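Local coordinates for protein beta-lactamase/D-alanine Carboxypeptidase (Yersinia pestis, PDB 3RJU) that probably acts as a serine hydrolase of the beta-lactamase and penicillin-binding protein family, with D-alanine carboxypeptidase or beta-lactam-hydrolysing activity, at residues L83-P86 against L87-A91; P135-D138 against N139-Q142; G176-Y179 against A180-L183; V221-A224 against G225-G228. All coordinates share one frame; numbering follows the deposited sequence.

Contact 1: L83-P86 against L87-A91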
loop_
_atom_site.group_PDB
_atom_site.type_symbol
_atom_site.label_atom_id
_atom_site.label_comp_id
_atom_site.label_asym_id
_atom_site.label_seq_id
_atom_site.Cartn_x
_atom_site.Cartn_y
_atom_site.Cartn_z
ATOM N N LEU A 83 19.110 -0.142 4.353
ATOM C CA LEU A 83 18.009 0.610 4.953
ATOM C C LEU A 83 18.501 1.879 5.633
ATOM O O LEU A 83 17.761 2.860 5.757
ATOM C CB LEU A 83 17.236 -0.233 5.962
ATOM C CG LEU A 83 16.016 -0.962 5.386
ATOM C CD1 LEU A 83 16.379 -1.846 4.206
ATOM C CD2 LEU A 83 15.336 -1.749 6.491
ATOM N N THR A 84 19.747 1.856 6.088
ATOM C CA THR A 84 20.321 2.993 6.803
ATOM C C THR A 84 21.003 4.029 5.896
ATOM O O THR A 84 21.544 5.027 6.386
ATOM C CB THR A 84 21.319 2.507 7.848
ATOM O OG1 THR A 84 22.210 1.580 7.228
ATOM C CG2 THR A 84 20.590 1.807 8.994
ATOM N N ASP A 85 20.991 3.809 4.583
ATOM C CA ASP A 85 21.632 4.768 3.682
ATOM C C ASP A 85 20.923 6.101 3.774
ATOM O O ASP A 85 19.691 6.167 3.723
ATOM C CB ASP A 85 21.523 4.329 2.224
ATOM C CG ASP A 85 22.483 3.219 1.867
ATOM O OD1 ASP A 85 23.472 3.020 2.603
ATOM O OD2 ASP A 85 22.251 2.561 0.832
ATOM N N PRO A 86 21.692 7.178 3.870
ATOM C CA PRO A 86 21.088 8.511 3.725
ATOM C C PRO A 86 20.441 8.661 2.352
ATOM O O PRO A 86 20.996 8.187 1.352
ATOM C CB PRO A 86 22.293 9.438 3.828
ATOM C CG PRO A 86 23.271 8.669 4.683
ATOM C CD PRO A 86 23.118 7.240 4.253
ATOM N N LEU A 87 19.270 9.291 2.298
ATOM C CA LEU A 87 18.683 9.620 1.010
ATOM C C LEU A 87 19.693 10.365 0.129
ATOM O O LEU A 87 19.721 10.185 -1.087
ATOM C CB LEU A 87 17.424 10.462 1.193
ATOM C CG LEU A 87 16.759 10.976 -0.085
ATOM C CD1 LEU A 87 16.335 9.808 -0.953
ATOM C CD2 LEU A 87 15.549 11.839 0.258
ATOM N N LYS A 88 20.528 11.200 0.737
ATOM C CA LYS A 88 21.466 12.008 -0.037
ATOM C C LYS A 88 22.510 11.168 -0.786
ATOM O O LYS A 88 23.186 11.677 -1.677
ATOM C CB LYS A 88 22.140 13.067 0.846
ATOM C CG LYS A 88 23.156 12.519 1.822
ATOM C CD LYS A 88 24.207 13.580 2.153
ATOM C CE LYS A 88 23.634 14.740 2.964
ATOM N NZ LYS A 88 23.391 14.416 4.408
ATOM N N LYS A 89 22.633 9.887 -0.442
ATOM C CA LYS A 89 23.515 8.991 -1.196
ATOM C C LYS A 89 23.028 8.784 -2.626
ATOM O O LYS A 89 23.831 8.517 -3.541
ATOM C CB LYS A 89 23.639 7.638 -0.495
ATOM C CG LYS A 89 24.608 6.673 -1.119
ATOM C CD LYS A 89 24.915 5.541 -0.142
ATOM C CE LYS A 89 25.939 4.563 -0.725
ATOM N NZ LYS A 89 25.359 3.846 -1.912
ATOM N N TYR A 90 21.712 8.902 -2.811
ATOM C CA TYR A 90 21.068 8.612 -4.089
ATOM C C TYR A 90 20.502 9.864 -4.743
ATOM O O TYR A 90 19.607 9.784 -5.587
ATOM C CB TYR A 90 19.994 7.525 -3.902
ATOM C CG TYR A 90 20.607 6.300 -3.289
ATOM C CD1 TYR A 90 21.493 5.524 -4.018
ATOM C CD2 TYR A 90 20.348 5.946 -1.966
ATOM C CE1 TYR A 90 22.099 4.423 -3.462
ATOM C CE2 TYR A 90 20.947 4.822 -1.393
ATOM C CZ TYR A 90 21.825 4.075 -2.151
ATOM O OH TYR A 90 22.449 2.974 -1.630
ATOM N N ALA A 91 21.050 11.013 -4.368
ATOM C CA ALA A 91 20.619 12.291 -4.924
ATOM C C ALA A 91 21.290 12.512 -6.266
ATOM O O ALA A 91 22.424 12.091 -6.464
ATOM C CB ALA A 91 20.964 13.432 -3.973
#
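Asp85 reaches across the short 3-10 turn 87-89 to Tyr90 and Lys89, so that a carboxylate, a phenol and an amine come together beside the turn. At the root of the aspartate, CB lies 3.7 Å from Tyr90 CE2, alongside the ring rim. One atom further, Asp85 CG meets the aliphatic part of the lysine, 3.9 Å from Lys89 CD, and OD1 is turned to the same methylene. OD2 ends the chain: the hydroxyl Tyr90 OH donates to Asp85 OD2 over a short 2.5 Å. OD2 lies in the plane of the phenol ring at its edge, but the hydroxyl approaches from above the carboxylate, whose plane is 52° from the ring. Lys89 leaves its backbone with CG opposite N (chi1 -175°), and a bend at the last torsion brings NZ round to donate to Tyr90 OH at 3.1 Å; it remains 4.3 Å from Asp85 OD2, too far for a salt bridge. The phenol oxygen thus lies between the two charged groups, accepting from one and donating to the other, and is probably polarised by them. Within the turn, Lys89 N bonds Pro86 O at 3.0 Å. Asp85 OD2 also accepts from Lys82 N. The loop joins helices 64-77 and 108-113, with Tyr90 and Leu87 laid on helix 162-175 and Leu87 also touching helix 137-144.

Contact 2: P135-D138 against N139-Q142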
loop_
_atom_site.group_PDB
_atom_site.type_symbol
_atom_site.label_atom_id
_atom_site.label_comp_id
_atom_site.label_asym_id
_atom_site.label_seq_id
_atom_site.Cartn_x
_atom_site.Cartn_y
_atom_site.Cartn_z
ATOM N N PRO A 135 3.471 15.656 -7.485
ATOM C CA PRO A 135 4.614 16.157 -8.261
ATOM C C PRO A 135 5.275 15.057 -9.071
ATOM O O PRO A 135 5.178 13.869 -8.718
ATOM C CB PRO A 135 5.592 16.626 -7.175
ATOM C CG PRO A 135 5.298 15.704 -5.995
ATOM C CD PRO A 135 3.783 15.546 -6.047
ATOM N N THR A 136 5.956 15.451 -10.145
ATOM C CA THR A 136 6.791 14.509 -10.870
ATOM C C THR A 136 8.097 14.319 -10.127
ATOM O O THR A 136 8.388 15.056 -9.178
ATOM C CB THR A 136 7.107 15.009 -12.279
ATOM O OG1 THR A 136 7.975 16.152 -12.192
ATOM C CG2 THR A 136 5.817 15.385 -13.014
ATOM N N LYS A 137 8.884 13.336 -10.555
ATOM C CA LYS A 137 10.223 13.148 -10.000
ATOM C C LYS A 137 11.057 14.437 -10.088
ATOM O O LYS A 137 11.643 14.879 -9.098
ATOM C CB LYS A 137 10.967 12.009 -10.702
ATOM C CG LYS A 137 12.371 11.798 -10.150
ATOM C CD LYS A 137 13.078 10.646 -10.841
ATOM C CE LYS A 137 13.431 10.993 -12.278
ATOM N NZ LYS A 137 14.426 10.029 -12.843
ATOM N N ASP A 138 11.128 15.043 -11.272
ATOM C CA ASP A 138 11.884 16.289 -11.383
ATOM C C ASP A 138 11.333 17.366 -10.443
ATOM O O ASP A 138 12.106 18.098 -9.834
ATOM C CB ASP A 138 11.915 16.811 -12.819
ATOM C CG ASP A 138 12.808 15.982 -13.727
ATOM O OD1 ASP A 138 13.605 15.162 -13.214
ATOM O OD2 ASP A 138 12.716 16.164 -14.964
ATOM N N ASN A 139 10.008 17.482 -10.328
ATOM C CA ASN A 139 9.445 18.468 -9.398
ATOM C C ASN A 139 9.941 18.209 -7.974
ATOM O O ASN A 139 10.297 19.146 -7.246
ATOM C CB ASN A 139 7.915 18.417 -9.342
ATOM C CG ASN A 139 7.238 18.774 -10.651
ATOM O OD1 ASN A 139 6.142 18.290 -10.917
ATOM N ND2 ASN A 139 7.865 19.627 -11.462
ATOM N N ARG A 140 9.929 16.939 -7.568
ATOM C CA ARG A 140 10.314 16.577 -6.202
ATOM C C ARG A 140 11.729 17.017 -5.871
ATOM O O ARG A 140 11.987 17.593 -4.806
ATOM C CB ARG A 140 10.214 15.062 -5.972
ATOM C CG ARG A 140 8.814 14.551 -5.875
ATOM C CD ARG A 140 8.818 13.124 -5.383
ATOM N NE ARG A 140 9.268 12.103 -6.330
ATOM C CZ ARG A 140 8.505 11.575 -7.291
ATOM N NH1 ARG A 140 7.276 12.036 -7.505
ATOM N NH2 ARG A 140 8.972 10.598 -8.057
ATOM N N TRP A 141 12.654 16.720 -6.774
ATOM C CA TRP A 141 14.053 17.010 -6.509
ATOM C C TRP A 141 14.372 18.496 -6.624
ATOM O O TRP A 141 15.232 18.994 -5.906
ATOM C CB TRP A 141 14.972 16.110 -7.342
ATOM C CG TRP A 141 14.881 14.730 -6.810
ATOM C CD1 TRP A 141 13.954 13.775 -7.148
ATOM C CD2 TRP A 141 15.695 14.151 -5.777
ATOM N NE1 TRP A 141 14.157 12.639 -6.401
ATOM C CE2 TRP A 141 15.212 12.843 -5.550
ATOM C CE3 TRP A 141 16.776 14.616 -5.016
ATOM C CZ2 TRP A 141 15.794 11.978 -4.617
ATOM C CZ3 TRP A 141 17.353 13.757 -4.085
ATOM C CH2 TRP A 141 16.850 12.461 -3.882
ATOM N N GLN A 142 13.644 19.206 -7.485
ATOM C CA GLN A 142 13.760 20.654 -7.563
ATOM C C GLN A 142 13.297 21.300 -6.245
ATOM O O GLN A 142 13.935 22.220 -5.741
ATOM C CB GLN A 142 12.977 21.191 -8.766
ATOM C CG GLN A 142 13.131 22.678 -9.008
ATOM C CD GLN A 142 14.581 23.095 -9.233
ATOM O OE1 GLN A 142 15.366 22.376 -9.867
ATOM N NE2 GLN A 142 14.948 24.262 -8.697
#
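A capping box formed by Thr136 and Asn139 starts helix 137-144, each residue's side chain accepting from the other's backbone N-H. Thr136 OG1 receives Asn139 N at 3.1 Å in a nearly straight bond (165°), while Asn139 OD1 receives Thr136 N at 2.9 Å, the donor standing above the plane of the side-chain carbonyl. The asparagine can fold back this way because its CG lies anti to the carbonyl carbon (chi1 -64°), on the N side, which directs OD1 back to Thr136 N. Pro135, preceded by a cis peptide bond, borders the box: its CB meets Asn139 CB at 3.6 Å and its CG rests on Arg140 CG, the two side chains crossing at about a right angle. Behind this N-terminal cap the ordinary helical ladder takes over, Arg140 N bonding Thr136 O, Trp141 N bonding Lys137 O and Gln142 N bonding Asp138 O. Arg140 bends at chi3 (-73°) and curls back over the start of the helix, its guanidinium covering Lys137 CA, which sits 3.4 Å above one face. Pro135 O approaches the edge of the same group but makes no hydrogen bond there. NH2 is instead salt-bridged to Asp169 OD1 and NH1 bonded to Ala222 O. On the next side chain, Lys137 O lies at the indole edge, 3.2 Å from Trp141 CD1, and Lys137 CG passes obliquely nearby. Trp141 NE1 bonds Asp169 OD2, the other oxygen of the helix 162-175 carboxylate that bridges to Arg140.

Contact 3: G176-Y179 against A180-L183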
loop_
_atom_site.group_PDB
_atom_site.type_symbol
_atom_site.label_atom_id
_atom_site.label_comp_id
_atom_site.label_asym_id
_atom_site.label_seq_id
_atom_site.Cartn_x
_atom_site.Cartn_y
_atom_site.Cartn_z
ATOM N N GLY A 176 20.011 1.542 -10.745
ATOM C CA GLY A 176 20.412 1.957 -12.077
ATOM C C GLY A 176 19.420 1.608 -13.182
ATOM O O GLY A 176 19.811 1.384 -14.331
ATOM N N LYS A 177 18.138 1.542 -12.837
ATOM C CA LYS A 177 17.093 1.298 -13.826
ATOM C C LYS A 177 15.803 2.011 -13.402
ATOM O O LYS A 177 15.619 2.312 -12.229
ATOM C CB LYS A 177 16.845 -0.196 -13.983
ATOM C CG LYS A 177 16.338 -0.876 -12.729
ATOM C CD LYS A 177 16.016 -2.356 -12.994
ATOM C CE LYS A 177 17.243 -3.211 -13.087
ATOM N NZ LYS A 177 16.830 -4.663 -13.118
ATOM N N PRO A 178 14.915 2.296 -14.366
ATOM C CA PRO A 178 13.658 2.981 -14.051
ATOM C C PRO A 178 12.893 2.211 -12.986
ATOM O O PRO A 178 12.952 0.980 -12.954
ATOM C CB PRO A 178 12.893 2.943 -15.379
ATOM C CG PRO A 178 13.971 2.854 -16.422
ATOM C CD PRO A 178 15.030 1.981 -15.805
ATOM N N TYR A 179 12.188 2.931 -12.117
ATOM C CA TYR A 179 11.405 2.268 -11.094
ATOM C C TYR A 179 10.419 1.252 -11.674
ATOM O O TYR A 179 10.217 0.179 -11.091
ATOM C CB TYR A 179 10.677 3.274 -10.196
ATOM C CG TYR A 179 10.105 2.602 -8.994
ATOM C CD1 TYR A 179 10.905 2.307 -7.897
ATOM C CD2 TYR A 179 8.776 2.209 -8.971
ATOM C CE1 TYR A 179 10.395 1.661 -6.797
ATOM C CE2 TYR A 179 8.235 1.568 -7.872
ATOM C CZ TYR A 179 9.048 1.305 -6.785
ATOM O OH TYR A 179 8.523 0.679 -5.706
ATOM N N ALA A 180 9.808 1.576 -12.814
ATOM C CA ALA A 180 8.859 0.649 -13.431
ATOM C C ALA A 180 9.536 -0.692 -13.734
ATOM O O ALA A 180 8.904 -1.740 -13.654
ATOM C CB ALA A 180 8.275 1.238 -14.697
ATOM N N HIS A 181 10.819 -0.663 -14.092
ATOM C CA HIS A 181 11.554 -1.905 -14.326
ATOM C C HIS A 181 11.818 -2.683 -13.044
ATOM O O HIS A 181 11.804 -3.911 -13.061
ATOM C CB HIS A 181 12.880 -1.623 -15.031
ATOM C CG HIS A 181 12.711 -1.139 -16.435
ATOM N ND1 HIS A 181 13.748 -1.096 -17.340
ATOM C CD2 HIS A 181 11.615 -0.693 -17.094
ATOM C CE1 HIS A 181 13.304 -0.630 -18.494
ATOM N NE2 HIS A 181 12.014 -0.376 -18.371
ATOM N N LEU A 182 12.085 -1.978 -11.941
ATOM C CA LEU A 182 12.192 -2.644 -10.650
ATOM C C LEU A 182 10.893 -3.329 -10.245
ATOM O O LEU A 182 10.913 -4.472 -9.781
ATOM C CB LEU A 182 12.596 -1.669 -9.544
ATOM C CG LEU A 182 14.057 -1.276 -9.468
ATOM C CD1 LEU A 182 14.251 -0.192 -8.399
ATOM C CD2 LEU A 182 14.895 -2.506 -9.159
ATOM N N LEU A 183 9.773 -2.618 -10.384
ATOM C CA LEU A 183 8.457 -3.169 -10.030
ATOM C C LEU A 183 8.215 -4.451 -10.831
ATOM O O LEU A 183 7.776 -5.467 -10.288
ATOM C CB LEU A 183 7.362 -2.134 -10.310
ATOM C CG LEU A 183 5.905 -2.545 -10.119
ATOM C CD1 LEU A 183 5.681 -3.009 -8.682
ATOM C CD2 LEU A 183 5.003 -1.366 -10.471
#
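Pro178 and His181 meet at the N-terminus of helix 179-191, where the proline occupies the N-cap position. One edge of its ring, CG and CD, lies over the face of the imidazole in a CH-pi contact: Pro178 CG stands 4.0 Å from the centroid of the His181 ring, only 7° off the normal, and Pro178 CD comes 3.7 Å from His181 ND1 over the same face. Pro178 O bonds Leu182 N at 3.2 Å, the donor in the carbonyl plane, with a weak second bond from His181 N. One residue on, Tyr179 O takes Leu183 N at 2.9 Å. Lys177 completes the inner shell: its CD lies against His181 CB, and its CG and CD run obliquely past the branch of Leu182. The bend at chi3 (76°) then carries NZ to Asp185, a salt bridge one turn beyond Leu182. Further out, Gly176, with positive phi, is the C-prime residue of the Schellman motif ending helix 162-175, so two helices are joined by a connection of very few residues. Tyr179 and Leu182 both touch Ile71 of helix 64-77, and across the helix start Tyr179 CD1 lies 4.2 Å from Leu182 CD1.

Contact 4: V221-A224 against G225-G228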
loop_
_atom_site.group_PDB
_atom_site.type_symbol
_atom_site.label_atom_id
_atom_site.label_comp_id
_atom_site.label_asym_id
_atom_site.label_seq_id
_atom_site.Cartn_x
_atom_site.Cartn_y
_atom_site.Cartn_z
ATOM N N VAL A 221 3.224 7.041 -13.003
ATOM C CA VAL A 221 4.607 6.884 -12.572
ATOM C C VAL A 221 5.046 7.973 -11.570
ATOM O O VAL A 221 5.917 7.730 -10.724
ATOM C CB VAL A 221 5.559 6.822 -13.783
ATOM C CG1 VAL A 221 7.026 6.928 -13.334
ATOM C CG2 VAL A 221 5.318 5.546 -14.557
ATOM N N ALA A 222 4.439 9.157 -11.645
ATOM C CA ALA A 222 4.740 10.217 -10.675
ATOM C C ALA A 222 4.556 9.764 -9.221
ATOM O O ALA A 222 5.255 10.241 -8.325
ATOM C CB ALA A 222 3.911 11.444 -10.936
ATOM N N ALA A 223 3.616 8.849 -8.990
ATOM C CA ALA A 223 3.362 8.342 -7.643
ATOM C C ALA A 223 3.806 6.876 -7.520
ATOM O O ALA A 223 3.189 6.079 -6.810
ATOM C CB ALA A 223 1.870 8.489 -7.294
ATOM N N ALA A 224 4.895 6.537 -8.204
ATOM C CA ALA A 224 5.401 5.169 -8.268
ATOM C C ALA A 224 5.641 4.538 -6.901
ATOM O O ALA A 224 5.440 3.339 -6.719
ATOM C CB ALA A 224 6.685 5.142 -9.078
ATOM N N GLY A 225 6.113 5.337 -5.954
ATOM C CA GLY A 225 6.398 4.847 -4.624
ATOM C C GLY A 225 5.245 4.945 -3.637
ATOM O O GLY A 225 5.152 4.117 -2.716
ATOM N N SER A 226 4.377 5.949 -3.809
ATOM C CA SER A 226 3.394 6.282 -2.775
ATOM C C SER A 226 2.000 5.727 -3.040
ATOM O O SER A 226 1.267 5.419 -2.093
ATOM C CB SER A 226 3.275 7.807 -2.610
ATOM O OG SER A 226 2.799 8.398 -3.797
ATOM N N GLY A 227 1.600 5.646 -4.303
ATOM C CA GLY A 227 0.208 5.313 -4.555
ATOM C C GLY A 227 -0.293 4.978 -5.942
ATOM O O GLY A 227 -1.471 4.674 -6.092
ATOM N N GLY A 228 0.573 5.017 -6.953
ATOM C CA GLY A 228 0.088 4.968 -8.327
ATOM C C GLY A 228 -0.294 3.625 -8.925
ATOM O O GLY A 228 -0.815 3.573 -10.035
#
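Ala223 and Ser226 lie beside each other in a tight, buried backbone turn, the methyl of one next to the hydroxyl of the other: Ala223 CB lies 3.6 Å from Ser226 OG. The serine hydroxyl sits between its own backbone N and carbonyl carbon (chi1 63°) and there bonds Asp165 OD2. The methyl of Ala224 points away from residues 225-228, and Tyr179 packs against this residue from helix 179-191. The turn is built round one carbonyl. Ala223 O accepts from Gly227 N at 3.0 Å in a nearly straight bond (168°), and from Gly228 N at 2.8 Å, this donor standing well above the carbonyl plane; Ser226 N adds a weak third bond. The first two close an alpha-turn and a pi-turn on the same oxygen. Just upstream, Ala224 N bonds Val221 O at 3.0 Å. Asp165 binds both Gly225 N and Ser226 OG. With the amides of Ser226, Gly227 and Gly228 turned to Ala223 O, Ser226 O is directed to Lys65 NZ, and weakly to Ser62 OG. These two residues fit the SxxK motif of serine penicillin-binding proteins, so the gathered bonds on Ala223 O probably help fix a carbonyl beside the presumed active site.

How the contacts relate
Contact 4 is wholly buried, its centre about 10 Å from the centre of the chain, whereas contacts 1, 2 and 3 are only partly buried and their centres lie about 18 to 22 Å from it. Two of them begin helices by different means: a polar capping box in contact 2, a proline N-cap with CH-pi packing in contact 3. Contact 1 relies on charged and phenolic side chains, contact 4 almost entirely on backbone amides. All four border helix 162-175. Trp141 CZ3 of contact 2 packs 3.6 Å from Ala91 CB of contact 1. Contact 4 touches contacts 2 and 3, with Ala222 CB 3.5 Å from Pro135 O and Ala224 O 3.5 Å from Tyr179 CE2.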